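PDB 6IJ2: EAL domain protein from Vibrio cholerae serotype O1, which hydrolyses cyclic dinucleotides, degrading c-di-GMP and cGAMP, as an EAL-family phosphodiesterase, and is captured here with the product 5'-pGpG bound. Local coordinates for residues Asp72-Cys75 with Arg76-Ile80; Val138-Ile141 with Lys142-Glu146; Ile197-Asn200 with Cys201-Phe205. The protein carries 1 engineered substitution. All blocks are in the same frame, centred on the assembly; numbering follows the deposited sequence.

Contact 1 of 3, residues Asp72-Cys75 with Arg76-Ile80; sequences DQMC and RVKAI
The carboxylate of Asp72 and the guanidinium of Arg76, one helical turn apart on helix 68-85, meet with their planes 72° apart. Asp72 OD2 comes in obliquely and forms a salt bridge to Arg76 NE at 3.3 Å. Arg76 NH2 is equally near OD2, yet the twist between the planes rules out a flat two-pronged pair. Asp72 CG stands anti to the backbone N (chi1 -171°), which carries the carboxylate along the helix toward the arginine, whose own chain is extended from CG to NE. A water donates to Asp72 OD1 at 2.5 Å and weakly accepts from Arg76 NE. Beyond the pair, NH1 and NH2 of Arg76 bond to Thr111 and Tyr148, and Phe96 adds a cation-pi contact.

On another side of the helix the CE atoms of Met74 and Lys78 touch at 3.6 Å, the methionine's methyl and sulfur packing against the last methylene of a lysine whose NZ forms a salt bridge with Asp25. Lys78 N bonds to Met74 O at 2.9 Å. Cys75 packs on a guanine base of the bound RNA. Both Asp72 and Arg76 are buried, so their opposite charges probably offset each other and favour the ionised forms inside the protein.

Contact 2 of 3, residues Val138-Ile141 with Lys142-Glu146; sequences VNHI and KRIVE
Arg143 folds back over Asn139, one turn earlier in helix 139-151, and its side chain can be followed atom by atom. CB lies 3.2 Å from Asn139 O; CG and CD stay near the same oxygen as the chain curls past it, bending at chi3 (-60°). This bend brings NE back for a hydrogen bond to Asn139 O of 3.2 Å and 163°. CZ also stays near that oxygen, at 3.9 Å from Asn139 O, and NH2, at the tip, reaches Asn139 CB at 3.5 Å. The carbonyl oxygen sits at the edge of the guanidinium, in its plane, but NE stands above the carbonyl's own plane, 65° out of it. Arg143 N supplies the second bond to Asn139 O from the opposite face, at 2.8 Å, so one acceptor is gripped by backbone and side chain together. Arginine suits this exposed position because its long chain can turn back on the helix while its charge remains near the surface.

On a neighbouring side, His140 and Ile144 meet: Ile144 CD1 approaches the imidazole obliquely, 3.8 Å from His140 ND1. The isoleucine also packs on Phe129 of strand 125-129, where a branched apolar side chain fits the buried side of the helix. Lys142 sends its CD alongside Asn139 OD1, while its NZ bonds to Asp172 O.

Lys142 N bonds to Val138 O at 2.9 Å, and Asn139 N bonds to Asp137 OD1. With Asn139, Arg143 and Glu146 exposed and Ile144 and Val145 buried against strand 125-129, this is an amphipathic helix, the crossover of the beta-alpha-beta unit formed by strand 125-129, helix 139-151 and strand 154-160, the repeating architecture of the TIM-barrel-like EAL fold.

Contact 3 of 3, residues Ile197-Asn200 with Cys201-Phe205; sequences IMKN and CLKLF
Met198 against Leu202 and Ile197 against Cys201 are contacts between residues four apart within helix 192-207, one of the outer helices of the TIM-barrel-like EAL domain. One side of this helix packs on the barrel strands and another meets the second subunit; the sheet-facing side is apolar, whereas the interface side mixes apolar Ile197 and Leu204 with polar Asn200 and Lys203.

The main side-chain contact is that of Met198 with Leu202. Met198 CG lies 3.6 Å from Leu202 CD1, and SD approaches Leu202 CG at 3.9 Å, the two side chains meeting at a slant. Met198 leaves the helix with CG anti to its backbone nitrogen (chi1 180°) and then bends at chi2 and chi3, which turns the sulfur toward the leucine. Both belong to the layer facing the sheet: Met198 reaches Val180 of strand 177-180, and Leu202 reaches Pro212 of strand 211-214. The flexible, unbranched methionine can bend to bring CG and SD against the leucine, whose fork offers CG and CD1 to it.

Asn200 serves the interface instead. Its ND2 bonds to Ser196 O in its own helix and to Asp207 OD2 of the second subunit, so a buried amide finds partners in both chains; Asn200 also packs on Lys203 of that subunit. Along the backbone, Leu202 N bonds to Met198 O at 2.9 Å, and Leu204 N to Asn200 O at 3.0 Å. The bond from Lys203 N to Lys199 O is weak.

Phe205 turns its ring inward to Val178 and meets Phe160 edge-to-face, while Cys201 O lies over one ring face, 3.1 Å above the plane and offset toward the rim. The small Cys201 side chain fits close to the preceding turn, its SG standing 4.1 Å from Ile197 CG2.

How the contacts relate
The three contacts follow one another along the chain, each within a single helix: contact 1 in 68-85, contact 2 in 139-151 and contact 3 in 192-207. All three helices lie in the EAL domain, outside the TIM-barrel-like sheet of its fold, which they back at different places. The centres of contacts 1 and 2 are about 21 Å apart, those of contacts 2 and 3 about 24 Å. Contacts 1 and 3 lie on opposite sides of the chain's centre, about 33 Å between centres. Strand 125-129 is touched by both contact 1 and contact 2. Their roles diverge: contact 1 borders the bound nucleotide, contact 2 belongs to a crossover, and contact 3 joins the second subunit.

Contact 1 of 3, residues Asp72-Cys75 with Arg76-Ile80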
ATOM      1  N   ASP A  72       6.104  11.197  22.217  1.00 46.53           N
ATOM      2  CA  ASP A  72       6.964  11.294  21.043  1.00 48.85           C
ATOM      3  C   ASP A  72       8.257  12.032  21.370  1.00 48.10           C
ATOM      4  O   ASP A  72       9.357  11.550  21.074  1.00 48.27           O
ATOM      5  CB  ASP A  72       6.209  11.996  19.916  1.00 47.49           C
ATOM      6  CG  ASP A  72       6.951  11.950  18.608  1.00 62.80           C
ATOM      7  OD1 ASP A  72       7.215  10.831  18.120  1.00 63.24           O
ATOM      8  OD2 ASP A  72       7.266  13.031  18.065  1.00 73.24           O
ATOM      9  N   GLN A  73       8.144  13.207  21.990  1.00 47.59           N
ATOM     10  CA  GLN A  73       9.335  13.968  22.354  1.00 55.10           C
ATOM     11  C   GLN A  73      10.230  13.177  23.302  1.00 56.94           C
ATOM     12  O   GLN A  73      11.459  13.212  23.178  1.00 54.23           O
ATOM     13  CB  GLN A  73       8.928  15.306  22.974  1.00 54.43           C
ATOM     14  CG  GLN A  73       8.036  16.132  22.065  1.00 62.91           C
ATOM     15  CD  GLN A  73       7.917  17.579  22.499  1.00 80.94           C
ATOM     16  OE1 GLN A  73       8.177  18.493  21.716  1.00 90.56           O
ATOM     17  NE2 GLN A  73       7.511  17.798  23.746  1.00 81.72           N
ATOM     18  N   MET A  74       9.630  12.447  24.248  1.00 53.46           N
ATOM     19  CA  MET A  74      10.415  11.639  25.177  1.00 58.26           C
ATOM     20  C   MET A  74      11.179  10.534  24.457  1.00 51.60           C
ATOM     21  O   MET A  74      12.356  10.294  24.754  1.00 45.28           O
ATOM     22  CB  MET A  74       9.505  11.048  26.254  1.00 73.82           C
ATOM     23  CG  MET A  74       9.180  12.009  27.384  1.00 95.74           C
ATOM     24  SD  MET A  74      10.258  11.788  28.813  1.00111.67           S
ATOM     25  CE  MET A  74       9.498  10.362  29.590  1.00118.86           C
ATOM     26  N   CYS A  75      10.526   9.842  23.515  1.00 45.03           N
ATOM     27  CA  CYS A  75      11.217   8.811  22.736  1.00 41.79           C
ATOM     28  C   CYS A  75      12.445   9.370  22.041  1.00 40.04           C
ATOM     29  O   CYS A  75      13.484   8.705  21.966  1.00 39.89           O
ATOM     30  CB  CYS A  75      10.288   8.204  21.684  1.00 41.74           C
ATOM     31  SG  CYS A  75       9.124   7.009  22.285  1.00 45.72           S
ATOM     32  N   ARG A  76      12.330  10.578  21.495  1.00 42.60           N
ATOM     33  CA  ARG A  76      13.446  11.162  20.765  1.00 36.69           C
ATOM     34  C   ARG A  76      14.608  11.474  21.693  1.00 39.08           C
ATOM     35  O   ARG A  76      15.760  11.175  21.370  1.00 38.95           O
ATOM     36  CB  ARG A  76      12.982  12.417  20.036  1.00 37.33           C
ATOM     37  CG  ARG A  76      11.964  12.102  18.942  1.00 39.55           C
ATOM     38  CD  ARG A  76      11.482  13.359  18.282  1.00 42.45           C
ATOM     39  NE  ARG A  76      10.459  13.070  17.292  1.00 43.74           N
ATOM     40  CZ  ARG A  76      10.165  13.874  16.280  1.00 48.59           C
ATOM     41  NH1 ARG A  76      10.835  15.010  16.129  1.00 45.34           N
ATOM     42  NH2 ARG A  76       9.216  13.537  15.416  1.00 45.82           N
ATOM     43  N   VAL A  77      14.322  12.055  22.859  1.00 39.62           N
ATOM     44  CA  VAL A  77      15.380  12.467  23.771  1.00 40.77           C
ATOM     45  C   VAL A  77      16.075  11.256  24.383  1.00 47.04           C
ATOM     46  O   VAL A  77      17.307  11.234  24.523  1.00 41.28           O
ATOM     47  CB  VAL A  77      14.809  13.400  24.853  1.00 50.45           C
ATOM     48  CG1 VAL A  77      15.869  13.702  25.891  1.00 47.52           C
ATOM     49  CG2 VAL A  77      14.295  14.686  24.227  1.00 46.29           C
ATOM     50  N   LYS A  78      15.305  10.240  24.780  1.00 45.34           N
ATOM     51  CA  LYS A  78      15.900   9.041  25.366  1.00 43.44           C
ATOM     52  C   LYS A  78      16.776   8.309  24.360  1.00 41.05           C
ATOM     53  O   LYS A  78      17.852   7.806  24.712  1.00 41.65           O
ATOM     54  CB  LYS A  78      14.807   8.108  25.882  1.00 43.08           C
ATOM     55  CG  LYS A  78      14.059   8.621  27.095  1.00 43.48           C
ATOM     56  CD  LYS A  78      12.898   7.696  27.422  1.00 44.20           C
ATOM     57  CE  LYS A  78      12.194   8.121  28.701  1.00 49.74           C
ATOM     58  NZ  LYS A  78      13.050   7.952  29.906  1.00 51.14           N
ATOM     59  N   ALA A  79      16.322   8.224  23.105  1.00 36.22           N
ATOM     60  CA  ALA A  79      17.099   7.544  22.071  1.00 34.24           C
ATOM     61  C   ALA A  79      18.411   8.270  21.811  1.00 39.73           C
ATOM     62  O   ALA A  79      19.475   7.646  21.713  1.00 37.79           O
ATOM     63  CB  ALA A  79      16.292   7.444  20.777  1.00 32.78           C
ATOM     64  N   ILE A  80      18.352   9.597  21.696  1.00 37.29           N
ATOM     65  CA  ILE A  80      19.563  10.378  21.461  1.00 37.88           C
ATOM     66  C   ILE A  80      20.496  10.299  22.665  1.00 41.07           C
ATOM     67  O   ILE A  80      21.715  10.137  22.515  1.00 40.77           O
ATOM     68  CB  ILE A  80      19.188  11.832  21.111  1.00 38.86           C
ATOM     69  CG1 ILE A  80      18.449  11.884  19.768  1.00 40.87           C
ATOM     70  CG2 ILE A  80      20.425  12.746  21.117  1.00 39.73           C
ATOM     71  CD1 ILE A  80      17.813  13.223  19.476  1.00 37.24           C
TER
HETATM   72  O   HOH W   1       9.383   9.950  17.330  1.00 54.51           O

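Contact 2 of 3, residues Val138-Ile141 with Lys142-Glu146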
ATOM      1  N   VAL A 138      -1.943  13.548   0.549  1.00 61.46           N
ATOM      2  CA  VAL A 138      -0.543  13.260   0.829  1.00 55.56           C
ATOM      3  C   VAL A 138       0.229  14.483   1.299  1.00 53.58           C
ATOM      4  O   VAL A 138       1.347  14.339   1.803  1.00 49.03           O
ATOM      5  CB  VAL A 138       0.106  12.652  -0.432  1.00 56.28           C
ATOM      6  CG1 VAL A 138       0.437  13.745  -1.446  1.00 57.92           C
ATOM      7  CG2 VAL A 138       1.327  11.811  -0.078  1.00 49.06           C
ATOM      8  N   ASN A 139      -0.348  15.681   1.169  1.00 54.25           N
ATOM      9  CA  ASN A 139       0.390  16.900   1.488  1.00 64.69           C
ATOM     10  C   ASN A 139       0.776  16.978   2.960  1.00 61.83           C
ATOM     11  O   ASN A 139       1.806  17.573   3.293  1.00 50.63           O
ATOM     12  CB  ASN A 139      -0.427  18.133   1.101  1.00 76.41           C
ATOM     13  CG  ASN A 139      -0.218  18.537  -0.344  1.00 83.51           C
ATOM     14  OD1 ASN A 139       0.717  18.077  -1.000  1.00 83.28           O
ATOM     15  ND2 ASN A 139      -1.083  19.415  -0.845  1.00 87.08           N
ATOM     16  N   HIS A 140      -0.026  16.397   3.853  1.00 63.54           N
ATOM     17  CA  HIS A 140       0.274  16.501   5.277  1.00 67.28           C
ATOM     18  C   HIS A 140       1.555  15.749   5.624  1.00 59.75           C
ATOM     19  O   HIS A 140       2.471  16.309   6.237  1.00 51.74           O
ATOM     20  CB  HIS A 140      -0.903  15.979   6.102  1.00 80.46           C
ATOM     21  CG  HIS A 140      -0.786  16.266   7.566  1.00 94.41           C
ATOM     22  ND1 HIS A 140       0.064  15.566   8.396  1.00 96.37           N
ATOM     23  CD2 HIS A 140      -1.407  17.180   8.347  1.00101.15           C
ATOM     24  CE1 HIS A 140      -0.040  16.037   9.626  1.00 98.57           C
ATOM     25  NE2 HIS A 140      -0.926  17.016   9.623  1.00101.12           N
ATOM     26  N   ILE A 141       1.641  14.479   5.232  1.00 55.28           N
ATOM     27  CA  ILE A 141       2.840  13.706   5.533  1.00 53.48           C
ATOM     28  C   ILE A 141       4.015  14.183   4.684  1.00 49.12           C
ATOM     29  O   ILE A 141       5.168  14.154   5.133  1.00 46.33           O
ATOM     30  CB  ILE A 141       2.547  12.205   5.347  1.00 53.29           C
ATOM     31  CG1 ILE A 141       3.735  11.355   5.791  1.00 55.98           C
ATOM     32  CG2 ILE A 141       2.151  11.897   3.909  1.00 53.29           C
ATOM     33  CD1 ILE A 141       3.391  10.396   6.907  1.00 57.21           C
ATOM     34  N   LYS A 142       3.745  14.658   3.464  1.00 44.74           N
ATOM     35  CA  LYS A 142       4.804  15.185   2.608  1.00 42.37           C
ATOM     36  C   LYS A 142       5.422  16.446   3.205  1.00 39.83           C
ATOM     37  O   LYS A 142       6.641  16.642   3.135  1.00 42.35           O
ATOM     38  CB  LYS A 142       4.243  15.460   1.212  1.00 39.23           C
ATOM     39  CG  LYS A 142       5.191  16.152   0.245  1.00 42.75           C
ATOM     40  CD  LYS A 142       4.499  16.361  -1.100  1.00 45.20           C
ATOM     41  CE  LYS A 142       5.260  17.338  -1.987  1.00 49.70           C
ATOM     42  NZ  LYS A 142       6.575  16.792  -2.435  1.00 57.43           N
ATOM     43  N   ARG A 143       4.585  17.311   3.792  1.00 42.10           N
ATOM     44  CA  ARG A 143       5.057  18.531   4.441  1.00 47.06           C
ATOM     45  C   ARG A 143       6.085  18.224   5.522  1.00 44.35           C
ATOM     46  O   ARG A 143       7.106  18.917   5.636  1.00 44.89           O
ATOM     47  CB  ARG A 143       3.864  19.280   5.044  1.00 54.57           C
ATOM     48  CG  ARG A 143       3.710  20.719   4.602  1.00 70.94           C
ATOM     49  CD  ARG A 143       2.351  21.275   5.020  1.00 78.36           C
ATOM     50  NE  ARG A 143       1.253  20.512   4.428  1.00 82.82           N
ATOM     51  CZ  ARG A 143      -0.034  20.835   4.533  1.00 89.56           C
ATOM     52  NH1 ARG A 143      -0.398  21.917   5.210  1.00 94.95           N
ATOM     53  NH2 ARG A 143      -0.960  20.077   3.958  1.00 90.15           N
ATOM     54  N   ILE A 144       5.819  17.201   6.337  1.00 45.26           N
ATOM     55  CA  ILE A 144       6.690  16.878   7.463  1.00 44.31           C
ATOM     56  C   ILE A 144       8.023  16.334   6.967  1.00 41.48           C
ATOM     57  O   ILE A 144       9.094  16.723   7.455  1.00 41.02           O
ATOM     58  CB  ILE A 144       5.990  15.876   8.398  1.00 49.47           C
ATOM     59  CG1 ILE A 144       4.653  16.437   8.884  1.00 55.38           C
ATOM     60  CG2 ILE A 144       6.894  15.513   9.564  1.00 48.83           C
ATOM     61  CD1 ILE A 144       3.731  15.387   9.474  1.00 59.23           C
ATOM     62  N   VAL A 145       7.980  15.426   5.991  1.00 39.06           N
ATOM     63  CA  VAL A 145       9.203  14.818   5.475  1.00 38.57           C
ATOM     64  C   VAL A 145      10.099  15.871   4.839  1.00 39.05           C
ATOM     65  O   VAL A 145      11.315  15.893   5.065  1.00 41.77           O
ATOM     66  CB  VAL A 145       8.854  13.695   4.484  1.00 37.06           C
ATOM     67  CG1 VAL A 145      10.111  13.157   3.811  1.00 32.16           C
ATOM     68  CG2 VAL A 145       8.102  12.583   5.191  1.00 37.46           C
ATOM     69  N   GLU A 146       9.520  16.766   4.039  1.00 39.11           N
ATOM     70  CA  GLU A 146      10.352  17.764   3.374  1.00 49.30           C
ATOM     71  C   GLU A 146      10.898  18.793   4.359  1.00 48.71           C
ATOM     72  O   GLU A 146      12.014  19.294   4.172  1.00 47.88           O
ATOM     73  CB  GLU A 146       9.562  18.420   2.239  1.00 45.96           C
ATOM     74  CG  GLU A 146       9.284  17.431   1.105  1.00 51.02           C
ATOM     75  CD  GLU A 146       8.560  18.038  -0.088  1.00 66.56           C
ATOM     76  OE1 GLU A 146       8.443  17.339  -1.119  1.00 63.67           O
ATOM     77  OE2 GLU A 146       8.111  19.201  -0.001  1.00 71.79           O
TER

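Contact 3 of 3, residues Ile197-Asn200 with Cys201-Phe205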
ATOM      1  N   ILE A 197       8.579  -9.071  -7.393  1.00 27.26           N
ATOM      2  CA  ILE A 197       8.229  -7.823  -6.709  1.00 25.88           C
ATOM      3  C   ILE A 197       9.489  -7.057  -6.334  1.00 24.85           C
ATOM      4  O   ILE A 197       9.601  -5.848  -6.572  1.00 24.62           O
ATOM      5  CB  ILE A 197       7.358  -8.100  -5.468  1.00 26.78           C
ATOM      6  CG1 ILE A 197       5.985  -8.620  -5.875  1.00 29.45           C
ATOM      7  CG2 ILE A 197       7.180  -6.822  -4.639  1.00 25.51           C
ATOM      8  CD1 ILE A 197       5.093  -8.949  -4.679  1.00 33.01           C
ATOM      9  N   MET A 198      10.463  -7.748  -5.737  1.00 24.40           N
ATOM     10  CA  MET A 198      11.665  -7.050  -5.296  1.00 26.41           C
ATOM     11  C   MET A 198      12.523  -6.607  -6.471  1.00 29.04           C
ATOM     12  O   MET A 198      13.097  -5.512  -6.437  1.00 25.88           O
ATOM     13  CB  MET A 198      12.466  -7.928  -4.336  1.00 25.81           C
ATOM     14  CG  MET A 198      13.764  -7.293  -3.808  1.00 38.75           C
ATOM     15  SD  MET A 198      13.505  -6.003  -2.544  1.00 45.16           S
ATOM     16  CE  MET A 198      11.854  -6.344  -2.033  1.00 25.96           C
ATOM     17  N   LYS A 199      12.632  -7.430  -7.521  1.00 26.77           N
ATOM     18  CA  LYS A 199      13.452  -7.009  -8.655  1.00 32.78           C
ATOM     19  C   LYS A 199      12.911  -5.724  -9.258  1.00 29.48           C
ATOM     20  O   LYS A 199      13.671  -4.799  -9.567  1.00 29.39           O
ATOM     21  CB  LYS A 199      13.514  -8.102  -9.725  1.00 30.36           C
ATOM     22  CG  LYS A 199      14.253  -7.657 -11.000  1.00 38.62           C
ATOM     23  CD  LYS A 199      13.977  -8.572 -12.184  1.00 46.54           C
ATOM     24  CE  LYS A 199      14.697  -8.081 -13.437  1.00 36.13           C
ATOM     25  NZ  LYS A 199      14.404  -8.940 -14.617  1.00 51.19           N
ATOM     26  N   ASN A 200      11.596  -5.633  -9.405  1.00 25.34           N
ATOM     27  CA  ASN A 200      11.016  -4.459 -10.033  1.00 23.79           C
ATOM     28  C   ASN A 200      10.962  -3.269  -9.079  1.00 26.68           C
ATOM     29  O   ASN A 200      11.154  -2.131  -9.519  1.00 27.63           O
ATOM     30  CB  ASN A 200       9.637  -4.821 -10.595  1.00 24.47           C
ATOM     31  CG  ASN A 200       9.752  -5.736 -11.795  1.00 28.59           C
ATOM     32  OD1 ASN A 200      10.239  -5.325 -12.849  1.00 30.94           O
ATOM     33  ND2 ASN A 200       9.336  -6.989 -11.636  1.00 28.69           N
ATOM     34  N   CYS A 201      10.757  -3.502  -7.779  1.00 27.28           N
ATOM     35  CA  CYS A 201      10.809  -2.396  -6.826  1.00 25.31           C
ATOM     36  C   CYS A 201      12.223  -1.821  -6.697  1.00 21.85           C
ATOM     37  O   CYS A 201      12.384  -0.609  -6.545  1.00 26.19           O
ATOM     38  CB  CYS A 201      10.310  -2.838  -5.454  1.00 25.14           C
ATOM     39  SG  CYS A 201       8.514  -3.059  -5.403  1.00 32.09           S
ATOM     40  N   LEU A 202      13.254  -2.667  -6.752  1.00 26.17           N
ATOM     41  CA  LEU A 202      14.624  -2.150  -6.637  1.00 27.41           C
ATOM     42  C   LEU A 202      14.974  -1.252  -7.817  1.00 26.79           C
ATOM     43  O   LEU A 202      15.654  -0.232  -7.654  1.00 28.90           O
ATOM     44  CB  LEU A 202      15.624  -3.298  -6.530  1.00 26.02           C
ATOM     45  CG  LEU A 202      15.568  -4.066  -5.207  1.00 29.99           C
ATOM     46  CD1 LEU A 202      16.395  -5.332  -5.324  1.00 32.44           C
ATOM     47  CD2 LEU A 202      16.091  -3.211  -4.053  1.00 29.33           C
ATOM     48  N   LYS A 203      14.491  -1.607  -9.011  1.00 27.82           N
ATOM     49  CA  LYS A 203      14.652  -0.738 -10.170  1.00 25.88           C
ATOM     50  C   LYS A 203      13.887   0.564  -9.986  1.00 31.60           C
ATOM     51  O   LYS A 203      14.385   1.642 -10.327  1.00 30.47           O
ATOM     52  CB  LYS A 203      14.193  -1.476 -11.439  1.00 28.39           C
ATOM     53  CG  LYS A 203      14.969  -2.782 -11.688  1.00 36.31           C
ATOM     54  CD  LYS A 203      14.354  -3.649 -12.785  1.00 45.10           C
ATOM     55  CE  LYS A 203      14.680  -3.111 -14.147  1.00 51.26           C
ATOM     56  NZ  LYS A 203      16.149  -3.121 -14.390  1.00 53.26           N
ATOM     57  N   LEU A 204      12.668   0.485  -9.455  1.00 29.23           N
ATOM     58  CA  LEU A 204      11.932   1.697  -9.131  1.00 25.83           C
ATOM     59  C   LEU A 204      12.695   2.567  -8.125  1.00 25.24           C
ATOM     60  O   LEU A 204      12.795   3.784  -8.297  1.00 29.15           O
ATOM     61  CB  LEU A 204      10.547   1.327  -8.595  1.00 29.14           C
ATOM     62  CG  LEU A 204       9.781   2.513  -8.021  1.00 31.54           C
ATOM     63  CD1 LEU A 204       9.678   3.605  -9.068  1.00 35.77           C
ATOM     64  CD2 LEU A 204       8.405   2.052  -7.575  1.00 38.86           C
ATOM     65  N   PHE A 205      13.218   1.968  -7.056  1.00 23.30           N
ATOM     66  CA  PHE A 205      13.935   2.760  -6.047  1.00 27.18           C
ATOM     67  C   PHE A 205      15.142   3.473  -6.647  1.00 29.60           C
ATOM     68  O   PHE A 205      15.400   4.643  -6.340  1.00 28.94           O
ATOM     69  CB  PHE A 205      14.386   1.872  -4.893  1.00 23.79           C
ATOM     70  CG  PHE A 205      13.257   1.232  -4.141  1.00 27.26           C
ATOM     71  CD1 PHE A 205      12.027   1.854  -4.040  1.00 30.06           C
ATOM     72  CD2 PHE A 205      13.431  -0.005  -3.544  1.00 25.46           C
ATOM     73  CE1 PHE A 205      10.980   1.257  -3.339  1.00 28.39           C
ATOM     74  CE2 PHE A 205      12.402  -0.610  -2.846  1.00 26.85           C
ATOM     75  CZ  PHE A 205      11.166   0.019  -2.749  1.00 25.40           C
TER